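Local coordinates for protein serine protease pet (Escherichia coli, PDB 4OM9) that acts as a secreted autotransporter serine protease and enterotoxin of enteroaggregative strains, probably cleaving the host cytoskeletal protein alpha-fodrin, at residues 158-163 with 545-550; 421-426 with 627-632; 429-434 with 438-443. All coordinates share one frame; numbering follows the deposited sequence.

Contact 1: 158-163 with 545-550; sequences SGIKTS and TRIKNA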
loop_
_atom_site.group_PDB
_atom_site.type_symbol
_atom_site.label_atom_id
_atom_site.label_comp_id
_atom_site.label_asym_id
_atom_site.label_seq_id
_atom_site.Cartn_x
_atom_site.Cartn_y
_atom_site.Cartn_z
ATOM N N SER A 158 19.078 7.297 28.677
ATOM C CA SER A 158 19.026 8.250 29.799
ATOM C C SER A 158 19.088 7.574 31.156
ATOM O O SER A 158 18.131 7.638 31.932
ATOM C CB SER A 158 17.754 9.105 29.738
ATOM O OG SER A 158 17.836 10.066 28.703
ATOM N N GLY A 159 20.184 6.882 31.423
ATOM C CA GLY A 159 20.367 6.296 32.734
ATOM C C GLY A 159 19.625 4.997 32.961
ATOM O O GLY A 159 19.648 4.456 34.060
ATOM N N ILE A 160 18.947 4.499 31.935
ATOM C CA ILE A 160 18.451 3.126 31.979
ATOM C C ILE A 160 19.524 2.233 31.361
ATOM O O ILE A 160 19.842 2.355 30.176
ATOM C CB ILE A 160 17.125 2.948 31.237
ATOM C CG1 ILE A 160 15.997 3.700 31.953
ATOM C CG2 ILE A 160 16.784 1.474 31.124
ATOM C CD1 ILE A 160 14.642 3.526 31.283
ATOM N N LYS A 161 20.103 1.368 32.185
ATOM C CA LYS A 161 21.178 0.494 31.741
ATOM C C LYS A 161 20.627 -0.861 31.333
ATOM O O LYS A 161 20.133 -1.623 32.165
ATOM C CB LYS A 161 22.228 0.333 32.837
ATOM C CG LYS A 161 22.518 1.624 33.588
ATOM C CD LYS A 161 23.567 1.451 34.682
ATOM C CE LYS A 161 24.972 1.619 34.131
ATOM N NZ LYS A 161 26.000 1.720 35.213
ATOM N N THR A 162 20.716 -1.145 30.041
ATOM C CA THR A 162 20.309 -2.434 29.491
ATOM C C THR A 162 21.355 -3.504 29.756
ATOM O O THR A 162 21.041 -4.693 29.805
ATOM C CB THR A 162 20.092 -2.346 27.983
ATOM O OG1 THR A 162 21.364 -2.381 27.330
ATOM C CG2 THR A 162 19.389 -1.049 27.637
ATOM N N SER A 163 22.598 -3.057 29.917
ATOM C CA SER A 163 23.759 -3.930 30.039
ATOM C C SER A 163 23.885 -4.827 28.818
ATOM O O SER A 163 24.450 -5.920 28.890
ATOM C CB SER A 163 23.684 -4.766 31.316
ATOM O OG SER A 163 24.126 -4.012 32.434
ATOM N N THR A 545 10.905 -3.195 30.211
ATOM C CA THR A 545 9.806 -2.628 30.992
ATOM C C THR A 545 10.137 -1.193 31.432
ATOM O O THR A 545 9.271 -0.313 31.443
ATOM C CB THR A 545 9.501 -3.502 32.247
ATOM O OG1 THR A 545 9.091 -4.817 31.845
ATOM C CG2 THR A 545 8.412 -2.879 33.119
ATOM N N ARG A 546 11.396 -0.958 31.791
ATOM C CA ARG A 546 11.792 0.349 32.328
ATOM C C ARG A 546 11.681 1.438 31.263
ATOM O O ARG A 546 11.239 2.564 31.548
ATOM C CB ARG A 546 13.212 0.304 32.889
ATOM C CG ARG A 546 13.354 -0.515 34.152
ATOM C CD ARG A 546 14.644 -0.158 34.909
ATOM N NE ARG A 546 15.018 -1.239 35.813
ATOM C CZ ARG A 546 15.930 -1.155 36.772
ATOM N NH1 ARG A 546 16.581 -0.017 36.992
ATOM N NH2 ARG A 546 16.178 -2.216 37.522
ATOM N N ILE A 547 12.056 1.102 30.034
ATOM C CA ILE A 547 11.894 2.050 28.943
ATOM C C ILE A 547 10.413 2.408 28.754
ATOM O O ILE A 547 10.062 3.575 28.557
ATOM C CB ILE A 547 12.450 1.505 27.637
ATOM C CG1 ILE A 547 13.970 1.332 27.734
ATOM C CG2 ILE A 547 12.073 2.421 26.482
ATOM C CD1 ILE A 547 14.565 0.456 26.599
ATOM N N LYS A 548 9.547 1.402 28.821
ATOM C CA LYS A 548 8.113 1.630 28.678
ATOM C C LYS A 548 7.554 2.496 29.820
ATOM O O LYS A 548 6.765 3.402 29.572
ATOM C CB LYS A 548 7.368 0.290 28.593
ATOM C CG LYS A 548 5.875 0.361 28.867
ATOM C CD LYS A 548 5.230 -1.005 28.672
ATOM C CE LYS A 548 3.821 -1.048 29.256
ATOM N NZ LYS A 548 3.140 -2.363 29.058
ATOM N N ASN A 549 7.960 2.223 31.058
ATOM C CA ASN A 549 7.554 3.069 32.184
ATOM C C ASN A 549 8.102 4.487 32.084
ATOM O O ASN A 549 7.424 5.454 32.437
ATOM C CB ASN A 549 8.002 2.469 33.516
ATOM C CG ASN A 549 7.280 1.183 33.852
ATOM O OD1 ASN A 549 6.157 0.931 33.386
ATOM N ND2 ASN A 549 7.919 0.354 34.678
ATOM N N ALA A 550 9.335 4.619 31.615
ATOM C CA ALA A 550 9.965 5.927 31.634
ATOM C C ALA A 550 9.328 6.852 30.604
ATOM O O ALA A 550 9.379 8.068 30.745
ATOM C CB ALA A 550 11.449 5.801 31.398
#

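Contact 2: 421-426 with 627-632; sequences GIFFTE and KNITGA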
loop_
_atom_site.group_PDB
_atom_site.type_symbol
_atom_site.label_atom_id
_atom_site.label_comp_id
_atom_site.label_asym_id
_atom_site.label_seq_id
_atom_site.Cartn_x
_atom_site.Cartn_y
_atom_site.Cartn_z
ATOM N N GLY A 421 10.521 -23.978 -1.093
ATOM C CA GLY A 421 11.948 -23.865 -0.879
ATOM C C GLY A 421 12.598 -22.558 -1.297
ATOM O O GLY A 421 13.755 -22.564 -1.707
ATOM N N ILE A 422 11.873 -21.445 -1.195
ATOM C CA ILE A 422 12.483 -20.148 -1.438
ATOM C C ILE A 422 12.063 -19.134 -0.358
ATOM O O ILE A 422 10.939 -19.141 0.174
ATOM C CB ILE A 422 12.165 -19.647 -2.875
ATOM C CG1 ILE A 422 12.904 -18.331 -3.168
ATOM C CG2 ILE A 422 10.655 -19.560 -3.129
ATOM C CD1 ILE A 422 13.044 -18.001 -4.640
ATOM N N PHE A 423 13.017 -18.298 0.011
ATOM C CA PHE A 423 12.908 -17.466 1.195
ATOM C C PHE A 423 13.538 -16.143 0.843
ATOM O O PHE A 423 14.596 -16.108 0.217
ATOM C CB PHE A 423 13.595 -18.117 2.406
ATOM C CG PHE A 423 13.094 -19.508 2.705
ATOM C CD1 PHE A 423 13.583 -20.609 2.002
ATOM C CD2 PHE A 423 12.114 -19.714 3.673
ATOM C CE1 PHE A 423 13.093 -21.889 2.251
ATOM C CE2 PHE A 423 11.621 -20.990 3.929
ATOM C CZ PHE A 423 12.113 -22.075 3.221
ATOM N N PHE A 424 12.863 -15.061 1.221
ATOM C CA PHE A 424 13.287 -13.723 0.881
ATOM C C PHE A 424 13.464 -12.944 2.164
ATOM O O PHE A 424 12.464 -12.664 2.811
ATOM C CB PHE A 424 12.254 -13.009 0.013
ATOM C CG PHE A 424 11.715 -13.822 -1.148
ATOM C CD1 PHE A 424 10.744 -14.788 -0.953
ATOM C CD2 PHE A 424 12.125 -13.554 -2.445
ATOM C CE1 PHE A 424 10.246 -15.524 -2.025
ATOM C CE2 PHE A 424 11.612 -14.272 -3.528
ATOM C CZ PHE A 424 10.688 -15.265 -3.320
ATOM N N THR A 425 14.707 -12.619 2.559
ATOM C CA THR A 425 14.897 -11.744 3.714
ATOM C C THR A 425 14.723 -10.300 3.346
ATOM O O THR A 425 14.196 -9.972 2.292
ATOM C CB THR A 425 16.294 -11.794 4.352
ATOM O OG1 THR A 425 17.208 -12.493 3.512
ATOM C CG2 THR A 425 16.268 -12.358 5.751
ATOM N N GLU A 426 15.269 -9.464 4.227
ATOM C CA GLU A 426 15.215 -8.017 4.156
ATOM C C GLU A 426 15.544 -7.546 2.750
ATOM O O GLU A 426 16.562 -7.953 2.179
ATOM C CB GLU A 426 16.188 -7.408 5.187
ATOM C CG GLU A 426 15.960 -5.925 5.516
ATOM C CD GLU A 426 16.973 -5.380 6.539
ATOM O OE1 GLU A 426 16.554 -5.023 7.658
ATOM O OE2 GLU A 426 18.187 -5.313 6.220
ATOM N N LYS A 627 11.175 -9.270 9.812
ATOM C CA LYS A 627 12.179 -10.213 10.325
ATOM C C LYS A 627 11.643 -11.654 10.328
ATOM O O LYS A 627 11.748 -12.378 11.325
ATOM C CB LYS A 627 12.637 -9.788 11.735
ATOM C CG LYS A 627 11.528 -9.537 12.731
ATOM C CD LYS A 627 11.956 -8.509 13.775
ATOM C CE LYS A 627 12.358 -9.160 15.089
ATOM N NZ LYS A 627 12.855 -8.134 16.074
ATOM N N ASN A 628 11.056 -12.059 9.203
ATOM C CA ASN A 628 10.408 -13.361 9.087
ATOM C C ASN A 628 11.368 -14.525 8.790
ATOM O O ASN A 628 11.030 -15.686 9.017
ATOM C CB ASN A 628 9.341 -13.314 7.991
ATOM C CG ASN A 628 8.208 -12.349 8.310
ATOM O OD1 ASN A 628 8.122 -11.271 7.727
ATOM N ND2 ASN A 628 7.322 -12.745 9.222
ATOM N N ILE A 629 12.552 -14.222 8.267
ATOM C CA ILE A 629 13.494 -15.275 7.957
ATOM C C ILE A 629 14.433 -15.572 9.129
ATOM O O ILE A 629 15.025 -14.644 9.723
ATOM C CB ILE A 629 14.337 -14.931 6.721
ATOM C CG1 ILE A 629 13.438 -14.554 5.532
ATOM C CG2 ILE A 629 15.276 -16.087 6.374
ATOM C CD1 ILE A 629 12.362 -15.587 5.186
ATOM N N THR A 630 14.575 -16.862 9.447
ATOM C CA THR A 630 15.372 -17.295 10.597
ATOM C C THR A 630 16.425 -18.335 10.253
ATOM O O THR A 630 16.663 -18.631 9.081
ATOM C CB THR A 630 14.487 -17.859 11.690
ATOM O OG1 THR A 630 13.640 -18.863 11.134
ATOM C CG2 THR A 630 13.607 -16.754 12.262
ATOM N N GLY A 631 17.083 -18.861 11.284
ATOM C CA GLY A 631 18.132 -19.855 11.102
ATOM C C GLY A 631 19.231 -19.476 10.126
ATOM O O GLY A 631 19.830 -18.411 10.210
ATOM N N ALA A 632 19.492 -20.368 9.188
ATOM C CA ALA A 632 20.453 -20.148 8.128
ATOM C C ALA A 632 19.820 -19.423 6.959
ATOM O O ALA A 632 20.455 -19.245 5.926
ATOM C CB ALA A 632 21.013 -21.471 7.664
#

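Contact 3: 429-434 with 438-443; sequences GKLDLN and QTFKKI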
loop_
_atom_site.group_PDB
_atom_site.type_symbol
_atom_site.label_atom_id
_atom_site.label_comp_id
_atom_site.label_asym_id
_atom_site.label_seq_id
_atom_site.Cartn_x
_atom_site.Cartn_y
_atom_site.Cartn_z
ATOM N N GLY A 429 13.912 -9.638 -3.274
ATOM C CA GLY A 429 14.325 -9.744 -4.661
ATOM C C GLY A 429 13.135 -10.179 -5.508
ATOM O O GLY A 429 11.990 -10.083 -5.054
ATOM N N LYS A 430 13.399 -10.634 -6.730
ATOM C CA LYS A 430 12.346 -10.962 -7.683
ATOM C C LYS A 430 12.305 -12.439 -8.014
ATOM O O LYS A 430 13.349 -13.048 -8.281
ATOM C CB LYS A 430 12.517 -10.174 -8.983
ATOM C CG LYS A 430 11.816 -8.828 -9.015
ATOM C CD LYS A 430 11.317 -8.510 -10.430
ATOM C CE LYS A 430 10.336 -7.315 -10.416
ATOM N NZ LYS A 430 9.474 -7.206 -11.645
ATOM N N LEU A 431 11.100 -13.008 -7.987
ATOM C CA LEU A 431 10.844 -14.340 -8.538
ATOM C C LEU A 431 10.060 -14.201 -9.838
ATOM O O LEU A 431 8.909 -13.768 -9.829
ATOM C CB LEU A 431 10.072 -15.230 -7.555
ATOM C CG LEU A 431 9.652 -16.580 -8.182
ATOM C CD1 LEU A 431 10.879 -17.366 -8.683
ATOM C CD2 LEU A 431 8.854 -17.435 -7.212
ATOM N N ASP A 432 10.701 -14.558 -10.951
ATOM C CA ASP A 432 10.079 -14.513 -12.278
ATOM C C ASP A 432 9.629 -15.917 -12.680
ATOM O O ASP A 432 10.463 -16.791 -12.993
ATOM C CB ASP A 432 11.052 -13.925 -13.305
ATOM C CG ASP A 432 10.460 -13.822 -14.703
ATOM O OD1 ASP A 432 9.251 -14.078 -14.892
ATOM O OD2 ASP A 432 11.210 -13.470 -15.634
ATOM N N LEU A 433 8.314 -16.137 -12.654
ATOM C CA LEU A 433 7.741 -17.450 -12.951
ATOM C C LEU A 433 7.951 -17.775 -14.410
ATOM O O LEU A 433 7.866 -18.932 -14.805
ATOM C CB LEU A 433 6.239 -17.507 -12.613
ATOM C CG LEU A 433 5.849 -17.180 -11.172
ATOM C CD1 LEU A 433 4.375 -17.365 -10.956
ATOM C CD2 LEU A 433 6.605 -18.021 -10.193
ATOM N N ASN A 434 8.205 -16.745 -15.208
ATOM C CA ASN A 434 8.652 -16.923 -16.586
ATOM C C ASN A 434 7.780 -17.904 -17.388
ATOM O O ASN A 434 8.284 -18.825 -18.038
ATOM C CB ASN A 434 10.109 -17.383 -16.577
ATOM C CG ASN A 434 10.702 -17.456 -17.962
ATOM O OD1 ASN A 434 10.291 -16.702 -18.859
ATOM N ND2 ASN A 434 11.653 -18.388 -18.166
ATOM N N GLN A 438 3.224 -21.744 -10.543
ATOM C CA GLN A 438 3.814 -22.175 -9.283
ATOM C C GLN A 438 2.823 -22.075 -8.135
ATOM O O GLN A 438 2.040 -21.139 -8.044
ATOM C CB GLN A 438 5.064 -21.361 -8.939
ATOM C CG GLN A 438 5.683 -21.754 -7.581
ATOM C CD GLN A 438 6.366 -23.134 -7.600
ATOM O OE1 GLN A 438 7.089 -23.463 -8.551
ATOM N NE2 GLN A 438 6.145 -23.939 -6.546
ATOM N N THR A 439 2.881 -23.069 -7.262
ATOM C CA THR A 439 1.993 -23.164 -6.119
ATOM C C THR A 439 2.771 -23.032 -4.831
ATOM O O THR A 439 3.811 -23.662 -4.666
ATOM C CB THR A 439 1.259 -24.507 -6.097
ATOM O OG1 THR A 439 0.515 -24.668 -7.312
ATOM C CG2 THR A 439 0.345 -24.594 -4.878
ATOM N N PHE A 440 2.263 -22.210 -3.927
ATOM C CA PHE A 440 2.766 -22.155 -2.573
ATOM C C PHE A 440 1.621 -22.409 -1.600
ATOM O O PHE A 440 0.517 -21.875 -1.760
ATOM C CB PHE A 440 3.388 -20.787 -2.238
ATOM C CG PHE A 440 4.439 -20.301 -3.204
ATOM C CD1 PHE A 440 4.082 -19.742 -4.419
ATOM C CD2 PHE A 440 5.790 -20.300 -2.839
ATOM C CE1 PHE A 440 5.042 -19.250 -5.285
ATOM C CE2 PHE A 440 6.757 -19.805 -3.688
ATOM C CZ PHE A 440 6.382 -19.283 -4.918
ATOM N N LYS A 441 1.873 -23.214 -0.587
ATOM C CA LYS A 441 1.054 -23.175 0.594
ATOM C C LYS A 441 1.197 -21.764 1.209
ATOM O O LYS A 441 0.215 -21.149 1.621
ATOM C CB LYS A 441 1.502 -24.253 1.567
ATOM C CG LYS A 441 0.551 -24.559 2.691
ATOM C CD LYS A 441 -0.153 -25.898 2.474
ATOM C CE LYS A 441 -0.690 -26.425 3.804
ATOM N NZ LYS A 441 -1.315 -25.332 4.638
ATOM N N LYS A 442 2.441 -21.266 1.239
ATOM C CA LYS A 442 2.798 -19.948 1.784
ATOM C C LYS A 442 4.054 -19.396 1.095
ATOM O O LYS A 442 5.023 -20.131 0.896
ATOM C CB LYS A 442 3.042 -20.022 3.298
ATOM C CG LYS A 442 1.786 -20.009 4.145
ATOM C CD LYS A 442 2.091 -19.993 5.638
ATOM C CE LYS A 442 2.557 -21.355 6.145
ATOM N NZ LYS A 442 2.356 -21.482 7.619
ATOM N N ILE A 443 4.042 -18.117 0.715
ATOM C CA ILE A 443 5.278 -17.486 0.260
ATOM C C ILE A 443 6.046 -16.940 1.454
ATOM O O ILE A 443 5.496 -16.155 2.231
ATOM C CB ILE A 443 5.046 -16.326 -0.700
ATOM C CG1 ILE A 443 4.213 -16.756 -1.886
ATOM C CG2 ILE A 443 6.387 -15.766 -1.159
ATOM C CD1 ILE A 443 3.254 -15.633 -2.382
#

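Contact 1: 158-163 with 545-550
The carbonyl oxygen of R546 meets two groups. The backbone N of A550 donates to R546 O at 2.8 Å, the ordinary helical bond. From the other segment, the methyl carbon I160 CD1 rests 3.5 Å from R546 O. That second approach is plain van der Waals packing, and no hydrogen bond joins the two segments. I160 carries the contact. Its CG1 lies beside the backbone N and its chain is fully extended about chi2 (-178°), which sends CD1 straight to the helix surface. There CD1 also packs against A550 CB at 3.9 Å and R546 CB at 3.9 Å. I547 CG1 is farther off, 4.2 Å from I160 CD1. The methyl therefore sits among side chains from successive turns of the helix. The other branch is a minor partner: I160 CG2 comes within 4.2 Å of R546 CB. The arginine offers its aliphatic base here, while its NE bonds to the backbone oxygen of V541. I547 is buried, and it also touches F157 and F526. S158 and G159, both with positive phi, form the turn between strands 156-157 and 160-161. This is a beta-hairpin in the range of the immunoglobulin A1 protease family, and its first residue past the turn packs on helix 543-550, which belongs to the excursion between strands 514-520 and 576-583.

Contact 2: 421-426 with 627-632
I629 and T425 meet with their side chains crossed at about a right angle. The isoleucine lies over the end of strand 422-424 and touches with all four of its side-chain carbons. Its CG1 is beside its own backbone N (chi1 -53°), and a further turn about chi2 (-53°) swings CD1 along the strand toward F423. T425 meets it with one methyl. T425 CG2 is modelled 3.4 Å from I629 CB, closer than carbons usually pack. The threonine also has a nearly eclipsed chi1 of 12°, so this detail is doubtful. Between T425 and F423, the isoleucine covers a backbone carbonyl: I629 CG1 is 3.5 Å from F424 O. This is apolar covering, and no hydrogen bond crosses the contact. F423 starts toward I629 but its ring leads away. Its near end does the touching, with F423 CB 4.0 Å from I629 CD1. That methyl is at the edge of the F423 ring, near the ring plane, and does not lie over a face. F424 points the other way, and its ring meets L431 and I443. The contact is buried. Strand 422-424 runs parallel between strands 397-399 and 444-445, and T425 OG1 makes a weak hydrogen bond to V399 O. I629 comes from a short, weakly bonded strand paired antiparallel with strand 635-636, where it also touches F636. The contact thus sets this small two-stranded unit on the side of a parallel stack of strands.

Contact 3: 429-434 with 438-443
L431 and F440 form the fully buried part of this contact. They approach from opposite directions, and L431 CD2 lies 3.8 Å from F440 CZ. The leucine methyl is in the plane of the ring, at its edge, so it abuts the rim and not a face. One face of F440 is taken by its neighbour I443, whose CG1 stands 3.8 Å above the plane, toward the rim. With CG anti to the backbone N (chi1 173°), the L431 side chain extends toward the ring. The side nearer solvent is at Q438, which is partly exposed. The packing distance is similar there: L433 CD2 is 3.9 Å from Q438 CB, and the two side chains cross at about a right angle. Beyond CB the glutamine bends away, and Q438 NE2 donates to T439 O at 3.0 Å. An Asx turn closes the end of strand 429-432: N434 N donates to D432 OD1 at 2.9 Å, from above the carboxylate plane. D432 OD2 bonds to S455 and Q407. The chemistry across the contact is wholly apolar. Strands 429-432 and 438-440 are therefore joined by hydrophobic packing, not by pairing with each other.

In the fold
Contacts 2 and 3 are neighbours, with centres 14 Å apart. They share core packing: I422 CG2 meets F440 CE2 at 3.9 Å. Strands 422-424, 429-432 and 438-440 follow one another in the chain, each on a different row of parallel strands. This is the stacked-coil pattern of the passenger beta-helix. Contact 1 lies apart, its centre 31 Å from that of contact 2 and 43 Å from that of contact 3. It joins the protease-family region to a helix inserted much later. Along the chain contacts 1 and 2 cross, and contact 3 is nested within both. Distant chain regions thus fold back on the protease-family region and on the beta-helix.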